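Long-range contacts in putative uncharacterized protein PH1404 (Pyrococcus horikoshii, PDB 3AF6), which probably terminates archaeal transcription by cutting nascent RNA as it leaves RNA polymerase, using a two-zinc nuclease of the beta-CASP metallo-beta-lactamase type: residues 184-189 with 357-362; 210-215 with 332-337; 366-371 with 389-394; 424-429 with 515-520; 542-547 with 582-587. All blocks are in the same frame, centred on the assembly; numbering follows the deposited sequence.

Contact 1 of 5, residues 184-189 with 357-362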
# COMPACT_ATOMS: atom_id res chain seq x y z
N TYR A 184 -11.17 -24.44 -11.21
CA TYR A 184 -11.55 -25.49 -10.28
C TYR A 184 -12.62 -25.09 -9.28
O TYR A 184 -12.65 -23.96 -8.80
CB TYR A 184 -10.28 -25.95 -9.55
CG TYR A 184 -10.48 -27.05 -8.54
CD1 TYR A 184 -11.06 -28.26 -8.92
CD2 TYR A 184 -10.04 -26.90 -7.23
CE1 TYR A 184 -11.19 -29.31 -8.00
CE2 TYR A 184 -10.17 -27.93 -6.31
CZ TYR A 184 -10.74 -29.14 -6.70
OH TYR A 184 -10.84 -30.18 -5.80
N LYS A 185 -13.50 -26.03 -8.96
CA LYS A 185 -14.56 -25.79 -7.99
C LYS A 185 -14.11 -26.48 -6.70
O LYS A 185 -14.17 -27.71 -6.59
CB LYS A 185 -15.89 -26.37 -8.48
CG LYS A 185 -17.07 -26.08 -7.56
CD LYS A 185 -18.34 -26.78 -8.05
CE LYS A 185 -19.50 -26.57 -7.08
NZ LYS A 185 -20.81 -27.05 -7.62
N SER A 186 -13.65 -25.67 -5.75
CA SER A 186 -13.14 -26.14 -4.47
C SER A 186 -14.09 -27.02 -3.64
O SER A 186 -15.31 -26.81 -3.62
CB SER A 186 -12.74 -24.92 -3.62
OG SER A 186 -12.01 -23.98 -4.38
N ARG A 187 -13.51 -28.00 -2.95
CA ARG A 187 -14.28 -28.90 -2.09
C ARG A 187 -14.56 -28.23 -0.74
O ARG A 187 -15.54 -28.54 -0.07
CB ARG A 187 -13.52 -30.20 -1.85
CG ARG A 187 -13.48 -31.14 -3.05
CD ARG A 187 -12.74 -32.44 -2.70
NE ARG A 187 -13.39 -33.61 -3.27
CZ ARG A 187 -12.83 -34.43 -4.16
NH1 ARG A 187 -11.59 -34.22 -4.59
NH2 ARG A 187 -13.52 -35.47 -4.62
N TRP A 188 -13.67 -27.32 -0.34
CA TRP A 188 -13.85 -26.60 0.92
C TRP A 188 -13.03 -25.31 0.94
O TRP A 188 -12.16 -25.09 0.10
CB TRP A 188 -13.49 -27.48 2.14
CG TRP A 188 -12.20 -28.26 2.04
CD1 TRP A 188 -12.05 -29.57 1.68
CD2 TRP A 188 -10.88 -27.78 2.33
NE1 TRP A 188 -10.73 -29.94 1.74
CE2 TRP A 188 -9.99 -28.86 2.13
CE3 TRP A 188 -10.36 -26.54 2.73
CZ2 TRP A 188 -8.60 -28.74 2.32
CZ3 TRP A 188 -8.98 -26.41 2.92
CH2 TRP A 188 -8.12 -27.51 2.72
N ILE A 189 -13.33 -24.45 1.91
CA ILE A 189 -12.65 -23.16 2.03
C ILE A 189 -12.58 -22.81 3.51
O ILE A 189 -13.59 -22.86 4.20
CB ILE A 189 -13.46 -22.05 1.30
CG1 ILE A 189 -13.65 -22.41 -0.17
CG2 ILE A 189 -12.74 -20.71 1.44
CD1 ILE A 189 -14.77 -21.64 -0.84
N ASN A 357 -15.82 -21.16 -9.17
CA ASN A 357 -16.38 -20.30 -10.20
C ASN A 357 -17.79 -19.94 -9.77
O ASN A 357 -18.77 -20.30 -10.42
CB ASN A 357 -16.40 -20.99 -11.56
CG ASN A 357 -16.94 -20.08 -12.67
OD1 ASN A 357 -16.45 -18.96 -12.87
ND2 ASN A 357 -17.96 -20.55 -13.39
N GLY A 358 -17.89 -19.23 -8.65
CA GLY A 358 -19.18 -18.84 -8.13
C GLY A 358 -19.50 -19.58 -6.85
O GLY A 358 -20.60 -19.47 -6.31
N LEU A 359 -18.52 -20.33 -6.35
CA LEU A 359 -18.70 -21.10 -5.14
C LEU A 359 -18.85 -20.23 -3.88
O LEU A 359 -19.81 -20.40 -3.13
CB LEU A 359 -17.52 -22.06 -4.95
CG LEU A 359 -17.60 -22.95 -3.70
CD1 LEU A 359 -18.90 -23.77 -3.73
CD2 LEU A 359 -16.38 -23.87 -3.65
N HIS A 360 -17.92 -19.31 -3.67
CA HIS A 360 -17.96 -18.45 -2.49
C HIS A 360 -17.11 -17.21 -2.70
O HIS A 360 -16.10 -17.24 -3.42
CB HIS A 360 -17.42 -19.22 -1.28
CG HIS A 360 -17.73 -18.57 0.04
ND1 HIS A 360 -18.85 -18.89 0.77
CD2 HIS A 360 -17.07 -17.63 0.75
CE1 HIS A 360 -18.86 -18.18 1.89
NE2 HIS A 360 -17.79 -17.41 1.90
N ASN A 361 -17.51 -16.10 -2.08
CA ASN A 361 -16.77 -14.86 -2.23
C ASN A 361 -16.47 -14.20 -0.90
O ASN A 361 -17.37 -13.98 -0.08
CB ASN A 361 -17.52 -13.90 -3.14
CG ASN A 361 -17.76 -14.48 -4.50
OD1 ASN A 361 -18.61 -15.37 -4.66
ND2 ASN A 361 -17.00 -14.03 -5.49
N ILE A 362 -15.19 -13.87 -0.70
CA ILE A 362 -14.74 -13.22 0.52
C ILE A 362 -14.25 -11.83 0.19
O ILE A 362 -13.66 -11.60 -0.86
CB ILE A 362 -13.56 -14.00 1.16
CG1 ILE A 362 -13.93 -15.47 1.37
CG2 ILE A 362 -13.19 -13.37 2.50
CD1 ILE A 362 -12.74 -16.35 1.75
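Ser186 OG is hydrogen-bonded to Asp334 OD2, while Ser186 CB packs 3.8 Å from Leu359 CD2. The contact sits at one end of the metallo-beta-lactamase sandwich, where the loop leading into strand 189-193 of one sheet meets strand 360-364 of the other. No hydrogen bond joins the two segments, so apolar side chains do the work. Leu359 carries CG anti to its backbone N (chi1 -179°), which sends the isobutyl group toward the loop, CD2 to Ser186 and CD1 to the aliphatic part of Lys185, whose CE is 4.4 Å away. A lysine suits this spot because its long aliphatic chain can border the leucine while the residue as a whole remains exposed. Ile189 is the second arm of the contact. Its CD1 reaches Leu359 CD2 at 3.9 Å, the two side chains sliding past each other in opposite directions. Leu359 and His360 both face Ile355 on strand 349-355, a classic beta bulge, and this brings two successive residues to the same side, where Ile189 can touch both. His360 comes closest to the isoleucine at CB, and its ring places NE2 in a hydrogen bond with Thr388 OG1 of the neighbouring strand. At the inner limit Ile189 CG2 comes to 4.4 Å from Ile362 CD1, and Ile189 CD1 lies 3.6 Å from His360 CB.

Contact 2 of 5, residues 210-215 with 332-337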
# COMPACT_ATOMS: atom_id res chain seq x y z
N ASP A 210 -8.86 -26.92 -0.83
CA ASP A 210 -8.14 -28.16 -1.08
C ASP A 210 -7.17 -28.00 -2.25
O ASP A 210 -6.38 -28.89 -2.54
CB ASP A 210 -9.11 -29.30 -1.38
CG ASP A 210 -10.09 -28.98 -2.51
OD1 ASP A 210 -10.45 -29.92 -3.26
OD2 ASP A 210 -10.52 -27.82 -2.65
N GLU A 211 -7.23 -26.85 -2.92
CA GLU A 211 -6.37 -26.64 -4.07
C GLU A 211 -5.36 -25.52 -3.90
O GLU A 211 -4.33 -25.53 -4.56
CB GLU A 211 -7.22 -26.35 -5.31
CG GLU A 211 -6.43 -26.23 -6.62
CD GLU A 211 -5.58 -27.47 -6.93
OE1 GLU A 211 -5.95 -28.57 -6.47
OE2 GLU A 211 -4.55 -27.34 -7.63
N SER A 212 -5.63 -24.58 -3.01
CA SER A 212 -4.73 -23.45 -2.90
C SER A 212 -4.55 -22.82 -1.54
O SER A 212 -5.25 -23.13 -0.58
CB SER A 212 -5.18 -22.36 -3.87
OG SER A 212 -5.50 -22.88 -5.14
N PHE A 213 -3.61 -21.88 -1.50
CA PHE A 213 -3.30 -21.14 -0.30
C PHE A 213 -2.85 -19.73 -0.67
O PHE A 213 -2.00 -19.54 -1.55
CB PHE A 213 -2.18 -21.84 0.48
CG PHE A 213 -2.60 -23.14 1.09
CD1 PHE A 213 -3.49 -23.16 2.16
CD2 PHE A 213 -2.09 -24.34 0.61
CE1 PHE A 213 -3.87 -24.37 2.75
CE2 PHE A 213 -2.46 -25.55 1.19
CZ PHE A 213 -3.36 -25.57 2.27
N VAL A 214 -3.44 -18.75 0.00
CA VAL A 214 -3.07 -17.37 -0.21
C VAL A 214 -3.00 -16.69 1.15
O VAL A 214 -3.79 -16.96 2.05
CB VAL A 214 -4.09 -16.61 -1.11
CG1 VAL A 214 -4.18 -17.26 -2.48
CG2 VAL A 214 -5.43 -16.56 -0.44
N LEU A 215 -2.02 -15.80 1.28
CA LEU A 215 -1.83 -15.07 2.51
C LEU A 215 -2.30 -13.64 2.30
O LEU A 215 -1.85 -12.97 1.36
CB LEU A 215 -0.35 -15.09 2.88
CG LEU A 215 0.10 -14.63 4.27
CD1 LEU A 215 -0.75 -15.33 5.34
CD2 LEU A 215 1.58 -14.97 4.46
N SER A 332 -4.78 -18.33 -9.01
CA SER A 332 -4.68 -19.76 -8.69
C SER A 332 -5.82 -20.47 -9.41
O SER A 332 -6.78 -19.84 -9.84
CB SER A 332 -4.80 -19.99 -7.18
OG SER A 332 -6.11 -20.42 -6.83
N PRO A 333 -5.74 -21.81 -9.54
CA PRO A 333 -6.80 -22.55 -10.22
C PRO A 333 -8.21 -22.29 -9.70
O PRO A 333 -9.17 -22.40 -10.45
CB PRO A 333 -6.37 -24.00 -10.03
CG PRO A 333 -4.88 -23.90 -10.05
CD PRO A 333 -4.63 -22.71 -9.16
N ASP A 334 -8.34 -21.94 -8.42
CA ASP A 334 -9.67 -21.71 -7.87
C ASP A 334 -9.87 -20.40 -7.11
O ASP A 334 -10.82 -20.27 -6.34
CB ASP A 334 -10.08 -22.88 -6.97
CG ASP A 334 -9.24 -22.98 -5.71
OD1 ASP A 334 -8.13 -22.40 -5.67
OD2 ASP A 334 -9.68 -23.66 -4.76
N ILE A 335 -9.00 -19.42 -7.34
CA ILE A 335 -9.12 -18.13 -6.67
C ILE A 335 -8.89 -16.98 -7.63
O ILE A 335 -7.87 -16.94 -8.31
CB ILE A 335 -8.09 -17.97 -5.52
CG1 ILE A 335 -8.39 -18.97 -4.40
CG2 ILE A 335 -8.13 -16.55 -4.97
CD1 ILE A 335 -7.43 -18.89 -3.24
N ARG A 336 -9.83 -16.04 -7.68
CA ARG A 336 -9.70 -14.88 -8.55
C ARG A 336 -9.68 -13.61 -7.71
O ARG A 336 -10.57 -13.38 -6.88
CB ARG A 336 -10.85 -14.83 -9.55
CG ARG A 336 -10.42 -15.03 -10.98
CD ARG A 336 -11.50 -14.57 -11.91
NE ARG A 336 -12.65 -15.47 -11.87
CZ ARG A 336 -12.65 -16.68 -12.40
NH1 ARG A 336 -11.56 -17.13 -13.01
NH2 ARG A 336 -13.73 -17.45 -12.32
N LEU A 337 -8.67 -12.79 -7.94
CA LEU A 337 -8.48 -11.56 -7.19
C LEU A 337 -8.88 -10.27 -7.88
O LEU A 337 -8.72 -10.10 -9.08
CB LEU A 337 -7.01 -11.43 -6.78
CG LEU A 337 -6.57 -10.13 -6.10
CD1 LEU A 337 -7.11 -10.07 -4.67
CD2 LEU A 337 -5.05 -10.06 -6.08
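Ser212 OG donates to Asp334 OD1 across 2.7 Å, meeting the oxygen on its syn side, 30° out of the carboxylate plane. Beside it, Glu211 lays its methylenes against the turn: CB is 3.7 Å from Asp334 OD2, and CG is 4.1 Å from Pro333 CB, the two side chains crossing at about a right angle. Deeper in, Val214 and Ile335 meet tip to tip, CG1 of the valine 3.7 Å from CD1 of the isoleucine. These branched side chains point inward from strands 213-216 and 335-341, which belong to the two facing sheets of the metallo-beta-lactamase sandwich, and so close its core at this end. The polar group above them sits on a type I turn, Ser332 to Ile335, that joins strand 329-332 to strand 335-341. Pro333 fits its second position, where phi is near the value a proline ring imposes. Ser332 OG accepts from Asp334 N at 3.1 Å, with 146° at the hydrogen, making an ST turn. Asp334 holds CG between its own N and carbonyl carbon (chi1 67°), which raises the carboxylate toward Ser212. Further out, Asp334 OD2, besides its bond to Ser186 OG, is hydrogen-bonded to Thr209 OG1. That same threonine oxygen receives Glu211 N and Ser212 N, and Arg180 NE forms a salt bridge with Glu211 OE2.

Contact 3 of 5, residues 366-371 with 389-394. With ZN (zinc ion), chain J.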
# COMPACT_ATOMS: atom_id res chain seq x y z
N GLY A 366 -9.14 -4.89 5.37
CA GLY A 366 -7.89 -4.22 5.69
C GLY A 366 -8.34 -3.01 6.50
O GLY A 366 -9.34 -3.08 7.22
N ASP A 367 -7.63 -1.90 6.41
CA ASP A 367 -8.09 -0.73 7.14
C ASP A 367 -8.85 0.10 6.13
O ASP A 367 -8.43 0.20 4.97
CB ASP A 367 -6.90 0.05 7.70
CG ASP A 367 -6.31 -0.59 8.94
OD1 ASP A 367 -5.13 -0.31 9.23
OD2 ASP A 367 -7.01 -1.36 9.62
N PHE A 368 -9.97 0.66 6.55
CA PHE A 368 -10.77 1.47 5.64
C PHE A 368 -11.47 2.63 6.30
O PHE A 368 -11.68 2.66 7.51
CB PHE A 368 -11.80 0.61 4.89
CG PHE A 368 -12.99 0.20 5.72
CD1 PHE A 368 -12.90 -0.87 6.62
CD2 PHE A 368 -14.22 0.86 5.57
CE1 PHE A 368 -14.01 -1.28 7.35
CE2 PHE A 368 -15.34 0.45 6.30
CZ PHE A 368 -15.24 -0.62 7.19
N LYS A 369 -11.84 3.60 5.48
CA LYS A 369 -12.53 4.79 5.94
C LYS A 369 -13.80 4.86 5.07
O LYS A 369 -13.74 4.62 3.87
CB LYS A 369 -11.61 6.01 5.74
CG LYS A 369 -12.09 7.32 6.35
CD LYS A 369 -12.13 7.30 7.87
CE LYS A 369 -12.85 8.56 8.38
NZ LYS A 369 -12.83 8.72 9.85
N PHE A 370 -14.95 5.16 5.67
CA PHE A 370 -16.17 5.20 4.85
C PHE A 370 -16.86 6.56 4.72
O PHE A 370 -18.09 6.66 4.69
CB PHE A 370 -17.16 4.14 5.35
CG PHE A 370 -18.17 3.70 4.31
CD1 PHE A 370 -17.78 3.48 2.99
CD2 PHE A 370 -19.51 3.49 4.67
CE1 PHE A 370 -18.70 3.06 2.03
CE2 PHE A 370 -20.44 3.08 3.72
CZ PHE A 370 -20.04 2.86 2.39
N ILE A 371 -16.05 7.61 4.66
CA ILE A 371 -16.51 8.98 4.45
C ILE A 371 -15.35 9.61 3.69
O ILE A 371 -14.25 9.07 3.69
CB ILE A 371 -16.77 9.77 5.76
CG1 ILE A 371 -15.47 9.93 6.55
CG2 ILE A 371 -17.89 9.12 6.55
CD1 ILE A 371 -15.63 10.71 7.86
N LEU A 389 -17.69 -11.31 4.68
CA LEU A 389 -16.97 -10.06 4.84
C LEU A 389 -16.09 -10.04 6.10
O LEU A 389 -16.59 -10.20 7.21
CB LEU A 389 -17.94 -8.88 4.91
CG LEU A 389 -17.24 -7.53 5.11
CD1 LEU A 389 -16.33 -7.29 3.91
CD2 LEU A 389 -18.25 -6.39 5.25
N VAL A 390 -14.79 -9.86 5.92
CA VAL A 390 -13.87 -9.79 7.05
C VAL A 390 -13.58 -8.30 7.14
O VAL A 390 -13.05 -7.74 6.19
CB VAL A 390 -12.54 -10.55 6.78
CG1 VAL A 390 -11.66 -10.51 8.01
CG2 VAL A 390 -12.82 -11.98 6.36
N MET A 391 -13.92 -7.67 8.26
CA MET A 391 -13.72 -6.23 8.41
C MET A 391 -12.94 -5.82 9.65
O MET A 391 -12.93 -6.53 10.65
CB MET A 391 -15.08 -5.51 8.39
CG MET A 391 -15.95 -5.74 9.63
SD MET A 391 -17.62 -5.01 9.52
CE MET A 391 -17.24 -3.29 9.22
N GLU A 392 -12.29 -4.66 9.59
CA GLU A 392 -11.52 -4.16 10.72
C GLU A 392 -12.43 -3.64 11.85
O GLU A 392 -13.61 -3.39 11.63
CB GLU A 392 -10.54 -3.08 10.26
CG GLU A 392 -11.18 -1.78 9.82
CD GLU A 392 -10.45 -0.56 10.36
OE1 GLU A 392 -10.42 -0.39 11.59
OE2 GLU A 392 -9.90 0.23 9.55
N SER A 393 -11.88 -3.49 13.05
CA SER A 393 -12.65 -3.02 14.19
C SER A 393 -11.89 -2.04 15.08
O SER A 393 -12.20 -1.93 16.27
CB SER A 393 -13.08 -4.21 15.06
OG SER A 393 -13.40 -5.35 14.27
N THR A 394 -10.90 -1.35 14.53
CA THR A 394 -10.13 -0.41 15.32
C THR A 394 -11.01 0.47 16.21
O THR A 394 -10.68 0.74 17.36
CB THR A 394 -9.27 0.50 14.44
OG1 THR A 394 -8.65 -0.26 13.41
CG2 THR A 394 -8.19 1.17 15.27
ZN ZN J . -3.45 -1.73 10.48
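Phe368 sets its ring obliquely against the methylenes of Glu392, with CD1 3.7 Å from CG, and the ring plane stands 85° from the carboxylate plane. The far end of the ring takes Met391: its CE lies near the plane at the edge, 3.9 Å from CZ, a flexible thioether methyl fitting against the ring's rim. Phe368 also gives its backbone N to Glu392 OE2, at 3.0 Å and 152° at the hydrogen, and the oxygen uses its anti lone pair. The glutamate gets there with CG between its own N and carbonyl carbon (chi1 68°) and a bend at chi2, which carries the carboxylate back past Asp367. Its other oxygen, OE1, accepts Thr394 N at 3.1 Å, nearly along the C-O axis, and Thr394 OG1 from above the carboxylate plane. His594 ND1 is a further partner of OE2, so both oxygens are gripped by protein groups. Asp367, next to Phe368, binds zinc through OD1 at 2.5 Å; Asp260, His261 and His618 share that metal, and the same aspartate also serves the zinc held by His256, His258 and His344. This is the bridging aspartate of the metallo-beta-lactamase active site, and Glu392 with His594 is consistent with motifs A and B of the beta-CASP family. Asp367 OD2 and Glu392 OE2 are 3.3 Å apart, both acceptors, their planes turned against each other. Glu392, fixed by Phe368 N, Thr394 and His594, thus stands as a second-shell group beside the metal-binding Asp367, holding the backbone next to it.

Contact 4 of 5, residues 424-429 with 515-520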
# COMPACT_ATOMS: atom_id res chain seq x y z
N GLY A 424 6.19 28.58 21.56
CA GLY A 424 6.52 27.17 21.67
C GLY A 424 6.52 26.47 20.32
O GLY A 424 6.52 27.11 19.27
N LYS A 425 6.52 25.15 20.36
CA LYS A 425 6.50 24.36 19.14
C LYS A 425 5.44 23.28 19.24
O LYS A 425 5.07 22.84 20.34
CB LYS A 425 7.87 23.72 18.92
CG LYS A 425 8.99 24.73 18.77
CD LYS A 425 10.34 24.07 18.60
CE LYS A 425 11.42 25.14 18.62
NZ LYS A 425 11.24 26.02 19.82
N VAL A 426 4.92 22.87 18.10
CA VAL A 426 3.91 21.84 18.08
C VAL A 426 4.45 20.60 17.41
O VAL A 426 4.85 20.64 16.24
CB VAL A 426 2.66 22.29 17.34
CG1 VAL A 426 1.59 21.20 17.43
CG2 VAL A 426 2.16 23.60 17.91
N LEU A 427 4.49 19.51 18.16
CA LEU A 427 4.98 18.25 17.63
C LEU A 427 3.82 17.37 17.21
O LEU A 427 2.94 17.04 18.01
CB LEU A 427 5.83 17.51 18.67
CG LEU A 427 6.26 16.11 18.22
CD1 LEU A 427 7.13 16.23 16.98
CD2 LEU A 427 6.98 15.39 19.34
N ILE A 428 3.82 16.99 15.94
CA ILE A 428 2.76 16.13 15.42
C ILE A 428 3.36 14.83 14.91
O ILE A 428 3.87 14.76 13.78
CB ILE A 428 1.95 16.83 14.29
CG1 ILE A 428 1.21 18.05 14.85
CG2 ILE A 428 0.94 15.86 13.68
CD1 ILE A 428 0.39 18.81 13.82
N PRO A 429 3.33 13.79 15.73
CA PRO A 429 3.88 12.51 15.29
C PRO A 429 2.90 11.86 14.32
O PRO A 429 1.69 11.93 14.52
CB PRO A 429 4.04 11.73 16.59
CG PRO A 429 2.92 12.24 17.42
CD PRO A 429 2.93 13.73 17.15
N PRO A 515 9.20 29.53 17.02
CA PRO A 515 8.14 28.53 17.10
C PRO A 515 7.98 27.88 15.74
O PRO A 515 8.29 28.49 14.72
CB PRO A 515 6.93 29.35 17.52
CG PRO A 515 7.54 30.41 18.39
CD PRO A 515 8.73 30.83 17.55
N ALA A 516 7.50 26.64 15.72
CA ALA A 516 7.31 25.94 14.46
C ALA A 516 6.48 24.69 14.64
O ALA A 516 6.28 24.22 15.76
CB ALA A 516 8.67 25.58 13.84
N ILE A 517 5.98 24.17 13.53
CA ILE A 517 5.19 22.96 13.56
C ILE A 517 6.09 21.84 13.06
O ILE A 517 6.71 21.96 11.99
CB ILE A 517 3.96 23.05 12.63
CG1 ILE A 517 3.09 24.24 13.03
CG2 ILE A 517 3.15 21.76 12.73
CD1 ILE A 517 2.58 24.17 14.44
N ILE A 518 6.18 20.76 13.83
CA ILE A 518 7.00 19.62 13.47
C ILE A 518 6.15 18.37 13.29
O ILE A 518 5.46 17.92 14.20
CB ILE A 518 8.06 19.32 14.57
CG1 ILE A 518 8.89 20.58 14.84
CG2 ILE A 518 8.99 18.19 14.12
CD1 ILE A 518 9.70 20.51 16.12
N ILE A 519 6.20 17.81 12.08
CA ILE A 519 5.46 16.59 11.79
C ILE A 519 6.52 15.56 11.46
O ILE A 519 7.33 15.77 10.55
CB ILE A 519 4.50 16.76 10.59
CG1 ILE A 519 3.53 17.91 10.85
CG2 ILE A 519 3.72 15.47 10.37
CD1 ILE A 519 2.42 18.04 9.80
N ALA A 520 6.54 14.46 12.20
CA ALA A 520 7.55 13.43 11.98
C ALA A 520 7.15 12.03 12.41
O ALA A 520 6.37 11.84 13.35
CB ALA A 520 8.84 13.83 12.68
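Val426 and Ile517 lie side by side at the heart of this contact, the valine CB 3.5 Å from the isoleucine CD1. In Ile517, CG1 is anti to the carbonyl carbon (chi1 -57°) and chi2 is -60°, which folds CD1 toward the neighbouring strand. Ile428 continues the same face, its CD1 4.2 Å from Ile517 CG2 and its CB 3.9 Å from Ile519 CG1. Helix 405-420 packs over these residues through Leu412, Ile416 and Thr419. The reverse face carries Leu427, whose CD1 is 3.9 Å from Ile518 CG2, and there Tyr533 of helix 529-537 provides the cover. Both strands are interior members of the six-stranded parallel sheet of the beta-CASP domain, an alpha/beta layer with helices on each side, and they run at 15° to each other. Beta-branched residues suit such strands, since they favour extended backbones and fill both faces. Four backbone bonds join the pair: Val426 N to Ala516 O, Ile518 N to Val426 O (2.8 Å), Ile428 N to Ile518 O, and Ala520 N to Ile428 O (3.1 Å). Toward the N-terminal ends the contact turns polar, where Lys425 runs its methylenes past Ala516 and makes a weak hydrogen bond from NZ to Ser512 O.

Contact 5 of 5, residues 542-547 with 582-587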
# COMPACT_ATOMS: atom_id res chain seq x y z
N LYS A 542 5.79 25.05 27.10
CA LYS A 542 5.48 25.99 26.04
C LYS A 542 5.08 25.17 24.81
O LYS A 542 4.18 25.54 24.06
CB LYS A 542 6.71 26.83 25.66
CG LYS A 542 7.13 27.86 26.67
CD LYS A 542 8.31 28.66 26.14
CE LYS A 542 8.66 29.80 27.09
NZ LYS A 542 9.75 30.66 26.56
N ASN A 543 5.77 24.05 24.64
CA ASN A 543 5.53 23.15 23.51
C ASN A 543 4.28 22.31 23.66
O ASN A 543 3.74 22.13 24.76
CB ASN A 543 6.74 22.22 23.33
CG ASN A 543 8.04 22.97 23.14
OD1 ASN A 543 8.17 23.81 22.24
ND2 ASN A 543 9.02 22.67 23.99
N SER A 544 3.82 21.77 22.54
CA SER A 544 2.63 20.92 22.53
C SER A 544 2.81 19.69 21.67
O SER A 544 3.54 19.70 20.67
CB SER A 544 1.42 21.71 22.03
OG SER A 544 0.80 22.42 23.09
N ILE A 545 2.15 18.61 22.07
CA ILE A 545 2.20 17.38 21.30
C ILE A 545 0.75 17.01 20.97
O ILE A 545 -0.12 17.04 21.84
CB ILE A 545 2.91 16.23 22.07
CG1 ILE A 545 3.19 15.07 21.12
CG2 ILE A 545 2.07 15.79 23.27
CD1 ILE A 545 4.01 13.96 21.73
N ILE A 546 0.49 16.69 19.70
CA ILE A 546 -0.85 16.35 19.26
C ILE A 546 -0.90 14.97 18.59
O ILE A 546 -0.26 14.75 17.56
CB ILE A 546 -1.38 17.40 18.24
CG1 ILE A 546 -1.38 18.79 18.87
CG2 ILE A 546 -2.78 17.03 17.79
CD1 ILE A 546 -1.72 19.89 17.88
N PHE A 547 -1.65 14.05 19.17
CA PHE A 547 -1.78 12.73 18.57
C PHE A 547 -2.95 12.79 17.60
O PHE A 547 -4.04 13.22 17.96
CB PHE A 547 -2.01 11.66 19.65
CG PHE A 547 -0.82 11.44 20.54
CD1 PHE A 547 0.34 10.84 20.04
CD2 PHE A 547 -0.82 11.90 21.85
CE1 PHE A 547 1.48 10.71 20.84
CE2 PHE A 547 0.31 11.78 22.65
CZ PHE A 547 1.47 11.18 22.14
N ASN A 582 6.07 17.56 30.51
CA ASN A 582 5.38 18.76 30.98
C ASN A 582 4.61 19.42 29.84
O ASN A 582 3.55 20.00 30.06
CB ASN A 582 6.37 19.76 31.57
CG ASN A 582 7.25 19.15 32.63
OD1 ASN A 582 6.77 18.46 33.53
ND2 ASN A 582 8.55 19.40 32.54
N MET A 583 5.16 19.34 28.63
CA MET A 583 4.54 19.90 27.44
C MET A 583 3.07 19.48 27.42
O MET A 583 2.70 18.50 28.08
CB MET A 583 5.23 19.34 26.19
CG MET A 583 4.92 17.86 25.94
SD MET A 583 5.74 17.10 24.51
CE MET A 583 5.87 18.50 23.37
N GLU A 584 2.24 20.22 26.68
CA GLU A 584 0.82 19.89 26.60
C GLU A 584 0.55 18.66 25.74
O GLU A 584 1.13 18.51 24.66
CB GLU A 584 0.01 21.06 26.04
CG GLU A 584 -0.37 22.11 27.06
CD GLU A 584 -1.59 22.91 26.61
OE1 GLU A 584 -1.56 23.47 25.50
OE2 GLU A 584 -2.58 22.95 27.38
N VAL A 585 -0.36 17.81 26.21
CA VAL A 585 -0.72 16.60 25.48
C VAL A 585 -2.16 16.69 24.94
O VAL A 585 -3.12 16.72 25.72
CB VAL A 585 -0.62 15.34 26.41
CG1 VAL A 585 -0.88 14.08 25.60
CG2 VAL A 585 0.75 15.29 27.07
N HIS A 586 -2.30 16.74 23.62
CA HIS A 586 -3.61 16.83 22.98
C HIS A 586 -3.87 15.66 22.05
O HIS A 586 -2.95 15.15 21.40
CB HIS A 586 -3.72 18.12 22.16
CG HIS A 586 -3.58 19.37 22.97
ND1 HIS A 586 -4.52 19.77 23.89
CD2 HIS A 586 -2.60 20.30 22.99
CE1 HIS A 586 -4.12 20.90 24.46
NE2 HIS A 586 -2.96 21.24 23.93
N THR A 587 -5.13 15.23 21.97
CA THR A 587 -5.49 14.14 21.08
C THR A 587 -6.62 14.59 20.15
O THR A 587 -7.71 14.91 20.61
CB THR A 587 -5.97 12.89 21.86
OG1 THR A 587 -4.88 12.34 22.61
CG2 THR A 587 -6.48 11.82 20.91
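Met583 and Ile545 form the close-packed side of this contact: the methionine SD is 3.8 Å from Ile545 CB, and its CE is 3.8 Å from Asn543 CB. Bending at chi3, the unbranched methionine curls around the start of the neighbouring strand. On the same face Val585 CG1 meets the edge of the Phe547 ring, 3.9 Å from CE2. Helix 529-537 backs this side through Phe534 and Leu537. Toward solvent the contact is looser and more polar. At the end of the Phe547 face Thr587, its OG1 hydrogen-bonded to Gln561, is exposed; on the opposite face Glu584 and His586 are partly so. His586 NE2 donates to Glu584 OE1 at 3.1 Å; the carboxylate oxygen lies near the ring plane, yet the imidazole approaches it from above the carboxylate plane. Arg422 forms a salt bridge with that same oxygen. Between the two regions the backbones are knit by Glu584 N to Asn543 O (3.1 Å), Ile545 N to Glu584 O, His586 N to Ile545 O and Phe547 N to His586 O (2.8 Å). Partly exposed Glu584, Val585 and His586 and exposed Thr587 suit strand 584-587, the outermost strand within this chain of the parallel alpha/beta sheet of the beta-CASP domain.

In the fold
The contacts fall into two groups. Contacts 1 and 2, with centres 9 Å apart, tie together the two sheets of the metallo-beta-lactamase domain at one end, and contact 2 lies within the chain span bridged by contact 1. Contact 3 follows along the chain, its centre 24 Å from that of contact 1; strands 360-364 and 388-392 are neighbours in one sheet, which leads from this structural end to the zinc site. Contacts 4 and 5, also 9 Å apart, share the beta-CASP sheet, where strands 425-429 and 544-547 are adjacent. Their centres lie about 30 Å from contact 3, beyond the metals from contacts 1 and 2, consistent with an active site between the two domains.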